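Local atomic coordinates of TRAP dicarboxylate transporter-DctP subunit (PDB entry 4PE3), a protein that probably captures a small solute, perhaps a carboxylate, in the periplasm and hands it to the membrane subunits of a TRAP transporter. Residues A[153-158]-A[211-216]; A[216-221]-A[280-285]; A[233-238]-A[297-302]. All blocks are in the same frame, centred on the assembly; numbering follows the deposited sequence.

Contact 1 (A[153-158]-A[211-216]). With ZN (zinc ion), chain F.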
loop_
_atom_site.group_PDB
_atom_site.type_symbol
_atom_site.label_atom_id
_atom_site.label_comp_id
_atom_site.label_asym_id
_atom_site.label_seq_id
_atom_site.Cartn_x
_atom_site.Cartn_y
_atom_site.Cartn_z
ATOM N N GLY A 153 2.280 -4.805 -0.876
ATOM C CA GLY A 153 3.019 -4.809 -2.132
ATOM C C GLY A 153 2.582 -3.791 -3.166
ATOM O O GLY A 153 1.424 -3.376 -3.204
ATOM N N LEU A 154 3.535 -3.377 -3.987
ATOM C CA LEU A 154 3.222 -2.603 -5.187
ATOM C C LEU A 154 2.535 -3.544 -6.165
ATOM O O LEU A 154 3.082 -4.618 -6.486
ATOM C CB LEU A 154 4.499 -2.047 -5.786
ATOM C CG LEU A 154 4.372 -1.356 -7.134
ATOM C CD1 LEU A 154 3.424 -0.167 -7.080
ATOM C CD2 LEU A 154 5.764 -0.966 -7.629
ATOM N N GLU A 155 1.336 -3.185 -6.602
ATOM C CA GLU A 155 0.588 -4.011 -7.555
ATOM C C GLU A 155 1.231 -3.949 -8.922
ATOM O O GLU A 155 1.865 -2.945 -9.258
ATOM C CB GLU A 155 -0.867 -3.550 -7.630
ATOM C CG GLU A 155 -1.649 -3.694 -6.304
ATOM C CD GLU A 155 -3.146 -3.631 -6.502
ATOM O OE1 GLU A 155 -3.596 -3.366 -7.611
ATOM O OE2 GLU A 155 -3.902 -3.829 -5.522
ATOM N N ALA A 156 1.088 -5.019 -9.702
ATOM C CA ALA A 156 1.431 -4.986 -11.119
ATOM C C ALA A 156 0.171 -4.730 -11.922
ATOM O O ALA A 156 -0.926 -5.019 -11.469
ATOM C CB ALA A 156 2.054 -6.296 -11.521
ATOM N N PHE A 157 0.318 -4.190 -13.130
ATOM C CA PHE A 157 -0.838 -3.897 -13.962
ATOM C C PHE A 157 -1.082 -5.065 -14.898
ATOM O O PHE A 157 -0.141 -5.646 -15.428
ATOM C CB PHE A 157 -0.538 -2.621 -14.786
ATOM C CG PHE A 157 -1.764 -1.920 -15.334
ATOM C CD1 PHE A 157 -2.778 -1.516 -14.499
ATOM C CD2 PHE A 157 -1.868 -1.618 -16.673
ATOM C CE1 PHE A 157 -3.901 -0.861 -14.981
ATOM C CE2 PHE A 157 -2.986 -0.956 -17.175
ATOM C CZ PHE A 157 -3.999 -0.565 -16.313
ATOM N N VAL A 158 -2.357 -5.314 -15.163
ATOM C CA VAL A 158 -2.808 -6.332 -16.106
ATOM C C VAL A 158 -3.256 -5.606 -17.380
ATOM O O VAL A 158 -4.053 -4.673 -17.300
ATOM C CB VAL A 158 -3.987 -7.120 -15.524
ATOM C CG1 VAL A 158 -4.606 -8.046 -16.595
ATOM C CG2 VAL A 158 -3.550 -7.901 -14.291
ATOM N N ALA A 211 -7.831 -4.041 -19.702
ATOM C CA ALA A 211 -6.762 -3.922 -18.710
ATOM C C ALA A 211 -7.392 -3.862 -17.316
ATOM O O ALA A 211 -8.591 -3.629 -17.181
ATOM C CB ALA A 211 -5.943 -2.662 -18.967
ATOM N N ALA A 212 -6.587 -4.032 -16.283
ATOM C CA ALA A 212 -7.127 -4.038 -14.939
ATOM C C ALA A 212 -6.121 -3.753 -13.871
ATOM O O ALA A 212 -4.989 -4.217 -13.917
ATOM C CB ALA A 212 -7.773 -5.399 -14.640
ATOM N N ASP A 213 -6.588 -3.001 -12.875
ATOM C CA ASP A 213 -6.082 -3.122 -11.522
ATOM C C ASP A 213 -6.493 -4.481 -10.991
ATOM O O ASP A 213 -7.666 -4.815 -11.040
ATOM C CB ASP A 213 -6.710 -1.997 -10.676
ATOM C CG ASP A 213 -6.324 -2.062 -9.218
ATOM O OD1 ASP A 213 -6.414 -3.151 -8.614
ATOM O OD2 ASP A 213 -5.958 -1.004 -8.653
ATOM N N TYR A 214 -5.544 -5.266 -10.502
ATOM C CA TYR A 214 -5.879 -6.479 -9.789
ATOM C C TYR A 214 -4.998 -6.490 -8.541
ATOM O O TYR A 214 -5.296 -5.725 -7.564
ATOM C CB TYR A 214 -5.776 -7.724 -10.692
ATOM C CG TYR A 214 -6.508 -8.925 -10.125
ATOM C CD1 TYR A 214 -7.895 -8.945 -10.055
ATOM C CD2 TYR A 214 -5.812 -10.014 -9.632
ATOM C CE1 TYR A 214 -8.567 -10.018 -9.505
ATOM C CE2 TYR A 214 -6.481 -11.103 -9.086
ATOM C CZ TYR A 214 -7.847 -11.090 -9.042
ATOM O OH TYR A 214 -8.497 -12.178 -8.515
ATOM N N SER A 215 -3.871 -7.188 -8.585
ATOM C CA SER A 215 -3.032 -7.402 -7.416
ATOM C C SER A 215 -1.533 -7.331 -7.747
ATOM O O SER A 215 -1.150 -6.749 -8.780
ATOM C CB SER A 215 -3.398 -8.751 -6.786
ATOM O OG SER A 215 -2.747 -9.001 -5.547
ATOM N N VAL A 216 -0.687 -7.889 -6.888
ATOM C CA VAL A 216 0.726 -7.989 -7.133
ATOM C C VAL A 216 0.968 -8.990 -8.260
ATOM O O VAL A 216 0.111 -9.839 -8.541
ATOM C CB VAL A 216 1.484 -8.373 -5.855
ATOM C CG1 VAL A 216 1.223 -7.314 -4.787
ATOM C CG2 VAL A 216 1.085 -9.757 -5.341
HETATM ZN ZN ZN F . -5.523 -3.461 -6.869
HETATM O O HOH W 1 -3.094 -3.752 -10.282
HETATM O O HOH W 2 -5.384 -1.504 -6.125
HETATM O O HOH W 3 -6.944 -4.270 -5.723
#
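Glu155 OE1 is gripped from two sides: it binds a zinc ion at 2.1 Å and accepts a hydrogen bond from a water 2.7 Å away. That water also donates to Ala156 O and accepts from Tyr214 N, tying the metal ligand to both backbones. The site lies beside the end of an antiparallel pairing, strand 157-159, outermost in a four-stranded mixed sheet, against its neighbour 211-213, and its protein ligands come from residues at or just past this end. The sheet is part of the family 7 solute-binding fold. Glu155 reaches the ion with an extended chain (chi2 -163°), and its carboxylate chelates the zinc through both oxygens, OE2 also lying 2.1 Å from the ion. Asp213 contributes OD1 alone, at 2.0 Å, and the carbonyl oxygen of Tyr214 is a longer ligand at 2.4 Å; two waters complete the six ligand atoms. One of these waters donates to Asp213 OD2, which is also hydrogen-bonded to His238, so both ends of that carboxylate are fixed. The acidic oxygens lie close together, and the zinc probably offsets much of their mutual repulsion.

Away from the metal the backbones are stitched together. Val158 and Ala212 form a hydrogen-bonded antiparallel pair, its shorter bond running from Ala212 N to Val158 O at 2.8 Å. Beyond the zinc, Ala156 N reaches Ser215 O less directly, with an N-H...O angle of 139°. Gly153 has backbone angles that call for glycine, and a methyl of Val216, CG1, rests over its CA. Phe157 has CG anti to its own nitrogen (chi1 -160°), which swings the ring back across strand 211-213 until CE2 meets Ala211 CB at 3.9 Å.

Contact 2 (A[216-221]-A[280-285]). With IMD (imidazole), chain C; EDO (1,2-ethanediol), chain D.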
loop_
_atom_site.group_PDB
_atom_site.type_symbol
_atom_site.label_atom_id
_atom_site.label_comp_id
_atom_site.label_asym_id
_atom_site.label_seq_id
_atom_site.Cartn_x
_atom_site.Cartn_y
_atom_site.Cartn_z
ATOM N N VAL A 216 -0.687 -7.889 -6.888
ATOM C CA VAL A 216 0.726 -7.989 -7.133
ATOM C C VAL A 216 0.968 -8.990 -8.260
ATOM O O VAL A 216 0.111 -9.839 -8.541
ATOM C CB VAL A 216 1.484 -8.373 -5.855
ATOM C CG1 VAL A 216 1.223 -7.314 -4.787
ATOM C CG2 VAL A 216 1.085 -9.757 -5.341
ATOM N N PHE A 217 2.122 -8.890 -8.898
ATOM C CA PHE A 217 2.409 -9.735 -10.061
ATOM C C PHE A 217 2.223 -11.224 -9.784
ATOM O O PHE A 217 1.686 -11.963 -10.625
ATOM C CB PHE A 217 3.806 -9.477 -10.628
ATOM C CG PHE A 217 4.000 -10.022 -12.031
ATOM C CD1 PHE A 217 4.334 -11.364 -12.231
ATOM C CD2 PHE A 217 3.804 -9.225 -13.132
ATOM C CE1 PHE A 217 4.504 -11.863 -13.518
ATOM C CE2 PHE A 217 3.971 -9.719 -14.425
ATOM C CZ PHE A 217 4.318 -11.034 -14.616
ATOM N N SER A 218 2.680 -11.673 -8.628
ATOM C CA SER A 218 2.604 -13.104 -8.337
ATOM C C SER A 218 1.159 -13.612 -8.327
ATOM O O SER A 218 0.894 -14.726 -8.778
ATOM C CB SER A 218 3.310 -13.435 -7.025
ATOM O OG SER A 218 2.744 -12.687 -5.968
ATOM N N VAL A 219 0.235 -12.822 -7.814
ATOM C CA VAL A 219 -1.175 -13.147 -7.838
ATOM C C VAL A 219 -1.719 -13.035 -9.237
ATOM O O VAL A 219 -2.454 -13.927 -9.684
ATOM C CB VAL A 219 -1.965 -12.235 -6.856
ATOM C CG1 VAL A 219 -3.463 -12.385 -7.027
ATOM C CG2 VAL A 219 -1.552 -12.526 -5.408
ATOM N N ASN A 220 -1.378 -11.953 -9.937
ATOM C CA ASN A 220 -1.892 -11.759 -11.292
ATOM C C ASN A 220 -1.501 -12.943 -12.161
ATOM O O ASN A 220 -2.324 -13.445 -12.974
ATOM C CB ASN A 220 -1.355 -10.466 -11.902
ATOM C CG ASN A 220 -1.815 -9.231 -11.184
ATOM O OD1 ASN A 220 -2.663 -9.272 -10.304
ATOM N ND2 ASN A 220 -1.218 -8.085 -11.558
ATOM N N GLN A 221 -0.268 -13.383 -11.999
ATOM C CA GLN A 221 0.287 -14.502 -12.754
ATOM C C GLN A 221 -0.407 -15.817 -12.403
ATOM O O GLN A 221 -0.850 -16.563 -13.277
ATOM C CB GLN A 221 1.788 -14.630 -12.517
ATOM C CG GLN A 221 2.459 -15.718 -13.399
ATOM C CD GLN A 221 2.429 -15.413 -14.895
ATOM O OE1 GLN A 221 2.367 -14.270 -15.307
ATOM N NE2 GLN A 221 2.467 -16.473 -15.717
ATOM N N GLN A 280 10.509 -11.466 -3.999
ATOM C CA GLN A 280 10.921 -12.775 -4.513
ATOM C C GLN A 280 9.783 -13.518 -5.179
ATOM O O GLN A 280 9.979 -14.138 -6.228
ATOM C CB GLN A 280 11.515 -13.633 -3.391
ATOM C CG GLN A 280 12.917 -13.240 -3.028
ATOM C CD GLN A 280 13.850 -13.359 -4.198
ATOM O OE1 GLN A 280 13.863 -14.377 -4.896
ATOM N NE2 GLN A 280 14.610 -12.306 -4.453
ATOM N N ARG A 281 8.597 -13.448 -4.611
ATOM C CA ARG A 281 7.458 -14.137 -5.187
ATOM C C ARG A 281 7.120 -13.505 -6.540
ATOM O O ARG A 281 6.790 -14.207 -7.501
ATOM C CB ARG A 281 6.245 -14.073 -4.278
ATOM C CG ARG A 281 6.402 -14.783 -2.929
ATOM C CD ARG A 281 6.331 -16.278 -3.047
ATOM N NE ARG A 281 7.661 -16.847 -3.193
ATOM C CZ ARG A 281 8.523 -17.006 -2.193
ATOM N NH1 ARG A 281 9.718 -17.525 -2.429
ATOM N NH2 ARG A 281 8.198 -16.639 -0.954
ATOM N N ASP A 282 7.152 -12.175 -6.619
ATOM C CA ASP A 282 6.950 -11.528 -7.919
ATOM C C ASP A 282 8.006 -11.944 -8.938
ATOM O O ASP A 282 7.678 -12.219 -10.091
ATOM C CB ASP A 282 6.985 -10.007 -7.780
ATOM C CG ASP A 282 5.706 -9.408 -7.211
ATOM O OD1 ASP A 282 4.663 -10.106 -7.144
ATOM O OD2 ASP A 282 5.752 -8.198 -6.870
ATOM N N LEU A 283 9.278 -11.962 -8.534
ATOM C CA LEU A 283 10.351 -12.344 -9.458
ATOM C C LEU A 283 10.157 -13.771 -9.949
ATOM O O LEU A 283 10.389 -14.058 -11.129
ATOM C CB LEU A 283 11.731 -12.178 -8.809
ATOM C CG LEU A 283 12.135 -10.727 -8.508
ATOM C CD1 LEU A 283 13.377 -10.685 -7.656
ATOM C CD2 LEU A 283 12.349 -9.931 -9.780
ATOM N N GLU A 284 9.740 -14.669 -9.073
ATOM C CA GLU A 284 9.426 -16.042 -9.487
ATOM C C GLU A 284 8.389 -16.072 -10.601
ATOM O O GLU A 284 8.511 -16.817 -11.583
ATOM C CB GLU A 284 8.874 -16.845 -8.295
ATOM C CG GLU A 284 9.900 -17.215 -7.230
ATOM C CD GLU A 284 9.305 -17.799 -5.963
ATOM O OE1 GLU A 284 8.061 -17.802 -5.808
ATOM O OE2 GLU A 284 10.104 -18.237 -5.097
ATOM N N ALA A 285 7.345 -15.293 -10.407
ATOM C CA ALA A 285 6.241 -15.250 -11.336
ATOM C C ALA A 285 6.648 -14.587 -12.650
ATOM O O ALA A 285 6.233 -15.037 -13.713
ATOM C CB ALA A 285 5.081 -14.530 -10.684
HETATM N N1 IMD C . 3.272 -18.301 -6.723
HETATM C C2 IMD C . 4.454 -18.751 -6.241
HETATM N N3 IMD C . 5.430 -17.858 -6.564
HETATM C C4 IMD C . 4.862 -16.849 -7.248
HETATM C C5 IMD C . 3.500 -17.105 -7.339
HETATM C C1 EDO D . 8.320 -5.850 -6.151
HETATM O O1 EDO D . 8.082 -7.053 -6.892
HETATM C C2 EDO D . 7.335 -4.753 -6.550
HETATM O O2 EDO D . 7.594 -4.318 -7.878
HETATM O O HOH W 4 3.858 -6.702 -8.169
HETATM O O HOH W 5 4.447 -10.744 -4.275
#
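The carboxylate of Asp282 reaches across to the first turn of helix 217-223, where OD1 accepts a hydrogen bond from Ser218 N at 2.9 Å. The amide comes in on the anti side of that oxygen, 29° out of the carboxylate plane. OD2 is turned to other partners: the 1,2-ethanediol oxygen O1 donates to it at 2.6 Å, and a water that accepts from Phe217 N lies beside it. The helix start would probably favour the ionised form of this acid. A leucine in its place is likely to leave the Ser218 amide without its acceptor and the first turn less firmly held.

With chi1 at -164°, CG opposite the backbone N, the Phe217 ring runs along the partner helix with its edge to Ala285; CD1 and Ala285 CB are 3.6 Å apart, the methyl near the ring plane. This is helix-against-helix packing, the two short axes approaching to 8.1 Å at 39°. Helix 257-291 is the long helix that in TRAP solute-binding proteins extends across both lobes. Its Ala285 is small enough to let the backbones close in, with CB 3.7 Å from Ser218 CA and touching the CB of Gln221, whose amide oxygen bonds Asn226.

On the outer side Arg281 turns away from helix 217-223 and grips Glu284 side-on, NE to OE1 and NH1 to OE2, each 2.8 Å. The guanidinium meets both oxygens in its own plane but from above that of the carboxylate. An imidazole, like the ethanediol probably from the crystallisation liquor, donates from N3 to Glu284 OE1 at 2.7 Å.

Contact 3 (A[233-238]-A[297-302]). With ZN (zinc ion), chain O; EDO (1,2-ethanediol), chain D.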
loop_
_atom_site.group_PDB
_atom_site.type_symbol
_atom_site.label_atom_id
_atom_site.label_comp_id
_atom_site.label_asym_id
_atom_site.label_seq_id
_atom_site.Cartn_x
_atom_site.Cartn_y
_atom_site.Cartn_z
ATOM N N VAL A 233 2.360 -4.652 -16.923
ATOM C CA VAL A 233 3.357 -3.666 -16.560
ATOM C C VAL A 233 3.857 -4.018 -15.172
ATOM O O VAL A 233 3.088 -4.070 -14.197
ATOM C CB VAL A 233 2.819 -2.227 -16.620
ATOM C CG1 VAL A 233 3.939 -1.222 -16.358
ATOM C CG2 VAL A 233 2.209 -1.925 -17.974
ATOM N N TYR A 234 5.164 -4.254 -15.083
ATOM C CA TYR A 234 5.825 -4.635 -13.854
ATOM C C TYR A 234 7.234 -4.052 -13.847
ATOM O O TYR A 234 7.974 -4.237 -14.829
ATOM C CB TYR A 234 5.917 -6.176 -13.748
ATOM C CG TYR A 234 6.768 -6.556 -12.571
ATOM C CD1 TYR A 234 6.229 -6.568 -11.291
ATOM C CD2 TYR A 234 8.117 -6.827 -12.717
ATOM C CE1 TYR A 234 7.014 -6.851 -10.173
ATOM C CE2 TYR A 234 8.926 -7.115 -11.608
ATOM C CZ TYR A 234 8.363 -7.136 -10.340
ATOM O OH TYR A 234 9.192 -7.407 -9.266
ATOM N N PRO A 235 7.628 -3.346 -12.767
ATOM C CA PRO A 235 6.803 -2.994 -11.620
ATOM C C PRO A 235 5.615 -2.154 -12.017
ATOM O O PRO A 235 5.652 -1.452 -13.032
ATOM C CB PRO A 235 7.776 -2.198 -10.734
ATOM C CG PRO A 235 9.092 -2.750 -11.074
ATOM C CD PRO A 235 9.019 -2.923 -12.573
ATOM N N GLY A 236 4.526 -2.274 -11.282
ATOM C CA GLY A 236 3.372 -1.440 -11.528
ATOM C C GLY A 236 3.631 0.037 -11.275
ATOM O O GLY A 236 4.699 0.438 -10.800
ATOM N N PHE A 237 2.620 0.843 -11.565
ATOM C CA PHE A 237 2.784 2.294 -11.553
ATOM C C PHE A 237 1.665 3.017 -10.824
ATOM O O PHE A 237 1.591 4.245 -10.910
ATOM C CB PHE A 237 2.890 2.843 -12.992
ATOM C CG PHE A 237 1.742 2.458 -13.866
ATOM C CD1 PHE A 237 0.575 3.179 -13.838
ATOM C CD2 PHE A 237 1.821 1.346 -14.698
ATOM C CE1 PHE A 237 -0.496 2.829 -14.618
ATOM C CE2 PHE A 237 0.742 0.968 -15.461
ATOM C CZ PHE A 237 -0.424 1.700 -15.418
ATOM N N HIS A 238 0.799 2.317 -10.089
ATOM C CA HIS A 238 -0.352 3.025 -9.562
ATOM C C HIS A 238 -0.870 2.696 -8.173
ATOM O O HIS A 238 -1.504 3.558 -7.573
ATOM C CB HIS A 238 -1.503 2.998 -10.557
ATOM C CG HIS A 238 -2.406 1.830 -10.384
ATOM N ND1 HIS A 238 -2.105 0.573 -10.860
ATOM C CD2 HIS A 238 -3.596 1.723 -9.752
ATOM C CE1 HIS A 238 -3.070 -0.262 -10.516
ATOM N NE2 HIS A 238 -3.994 0.415 -9.856
ATOM N N VAL A 297 6.672 -8.389 -20.574
ATOM C CA VAL A 297 6.601 -7.676 -19.307
ATOM C C VAL A 297 7.188 -6.282 -19.511
ATOM O O VAL A 297 8.374 -6.149 -19.794
ATOM C CB VAL A 297 7.354 -8.424 -18.218
ATOM C CG1 VAL A 297 7.273 -7.676 -16.869
ATOM C CG2 VAL A 297 6.790 -9.854 -18.099
ATOM N N HIS A 298 6.348 -5.262 -19.405
ATOM C CA HIS A 298 6.782 -3.886 -19.680
ATOM C C HIS A 298 7.180 -3.197 -18.394
ATOM O O HIS A 298 6.414 -3.177 -17.435
ATOM C CB HIS A 298 5.644 -3.100 -20.295
ATOM C CG HIS A 298 5.146 -3.659 -21.580
ATOM N ND1 HIS A 298 5.427 -3.059 -22.785
ATOM C CD2 HIS A 298 4.383 -4.740 -21.868
ATOM C CE1 HIS A 298 4.861 -3.734 -23.760
ATOM N NE2 HIS A 298 4.226 -4.759 -23.230
ATOM N N ASP A 299 8.384 -2.634 -18.364
ATOM C CA ASP A 299 8.861 -1.823 -17.236
ATOM C C ASP A 299 8.907 -0.362 -17.692
ATOM O O ASP A 299 9.813 0.036 -18.438
ATOM C CB ASP A 299 10.251 -2.311 -16.814
ATOM C CG ASP A 299 10.861 -1.525 -15.641
ATOM O OD1 ASP A 299 10.213 -0.724 -14.961
ATOM O OD2 ASP A 299 12.063 -1.716 -15.393
ATOM N N TRP A 300 7.911 0.429 -17.308
ATOM C CA TRP A 300 7.831 1.808 -17.789
ATOM C C TRP A 300 9.101 2.564 -17.419
ATOM O O TRP A 300 9.653 2.376 -16.340
ATOM C CB TRP A 300 6.611 2.514 -17.206
ATOM C CG TRP A 300 5.320 2.242 -17.878
ATOM C CD1 TRP A 300 5.069 1.303 -18.848
ATOM C CD2 TRP A 300 4.080 2.922 -17.654
ATOM N NE1 TRP A 300 3.754 1.373 -19.233
ATOM C CE2 TRP A 300 3.126 2.350 -18.510
ATOM C CE3 TRP A 300 3.686 3.962 -16.809
ATOM C CZ2 TRP A 300 1.819 2.798 -18.569
ATOM C CZ3 TRP A 300 2.385 4.377 -16.846
ATOM C CH2 TRP A 300 1.462 3.805 -17.730
ATOM N N SER A 301 9.578 3.415 -18.329
ATOM C CA SER A 301 10.742 4.231 -18.018
ATOM C C SER A 301 10.485 5.183 -16.863
ATOM O O SER A 301 9.349 5.507 -16.529
ATOM C CB SER A 301 11.144 5.044 -19.238
ATOM O OG SER A 301 10.110 5.948 -19.563
ATOM N N ASP A 302 11.560 5.660 -16.263
ATOM C CA ASP A 302 11.437 6.691 -15.244
ATOM C C ASP A 302 10.645 7.909 -15.739
ATOM O O ASP A 302 9.861 8.490 -14.986
ATOM C CB ASP A 302 12.817 7.148 -14.774
ATOM C CG ASP A 302 13.538 6.092 -13.971
ATOM O OD1 ASP A 302 12.912 5.071 -13.613
ATOM O OD2 ASP A 302 14.732 6.296 -13.675
HETATM ZN ZN ZN O . 12.410 -0.416 -13.936
HETATM C C1 EDO D . 8.320 -5.850 -6.151
HETATM O O1 EDO D . 8.082 -7.053 -6.892
HETATM C C2 EDO D . 7.335 -4.753 -6.550
HETATM O O2 EDO D . 7.594 -4.318 -7.878
HETATM O O HOH W 6 10.970 0.629 -12.896
HETATM O O HOH W 7 12.402 -2.094 -12.613
HETATM O O HOH W 8 13.319 0.900 -15.216
#
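Phe237 and Trp300 stack face to face, the phenyl ring over the six-membered half of the indole with centroids 3.9 Å apart and planes only 8° from parallel. Phe237 gets there because its CG lies between its own nitrogen and carbonyl carbon (chi1 55°). Val233 shares the same indole face: its CG1 makes a CH-pi contact over the five-membered ring, 3.9 Å from that centroid. Beyond the rim, Trp300 NE1 is hydrogen-bonded to Leu163 O. The two loops are joined beside this core by a single backbone bond, Tyr234 N to His298 O at 2.9 Å.

At Asp299 the contact is looser and exposed. Its carboxylate holds a zinc ion unevenly, OD2 at 2.0 Å and OD1 at 2.4 Å, with three waters as the other ligands found. OD1 also accepts from Arg305 and touches CD of Pro235, which follows a cis peptide bond.

Both touching parts are loops, one between helix 225-228 and strand 243-248, the other between helix 257-291 and helix 302-320. Tyr234 leans on Val286 of helix 257-291, while Phe237 packs against Phe185 of helix 180-187 and meets Phe308 of helix 302-320 edge-to-face.

The three contacts lie on the same side of the chain's centre. Contact 1, with its zinc site, stands about 10 Å centre to centre from each of the others, which are about 14 Å apart. Val216 ends the metal-bearing loop and leads into the helix of contact 2, where Asn220 OD1 turns back to Ser215 N at 3.0 Å. From contact 3, His238 NE2 reaches Asp213 OD2 at 2.7 Å, a second-shell bond behind the zinc ligand, and Val233 O meets Phe157 N at 3.0 Å. Contacts 2 and 3 touch at Phe217 and Tyr234, and both border the same 1,2-ethanediol. That zinc thus draws its protein ligands from contact 1; its relation to the natural solute is not established by this apo, open structure.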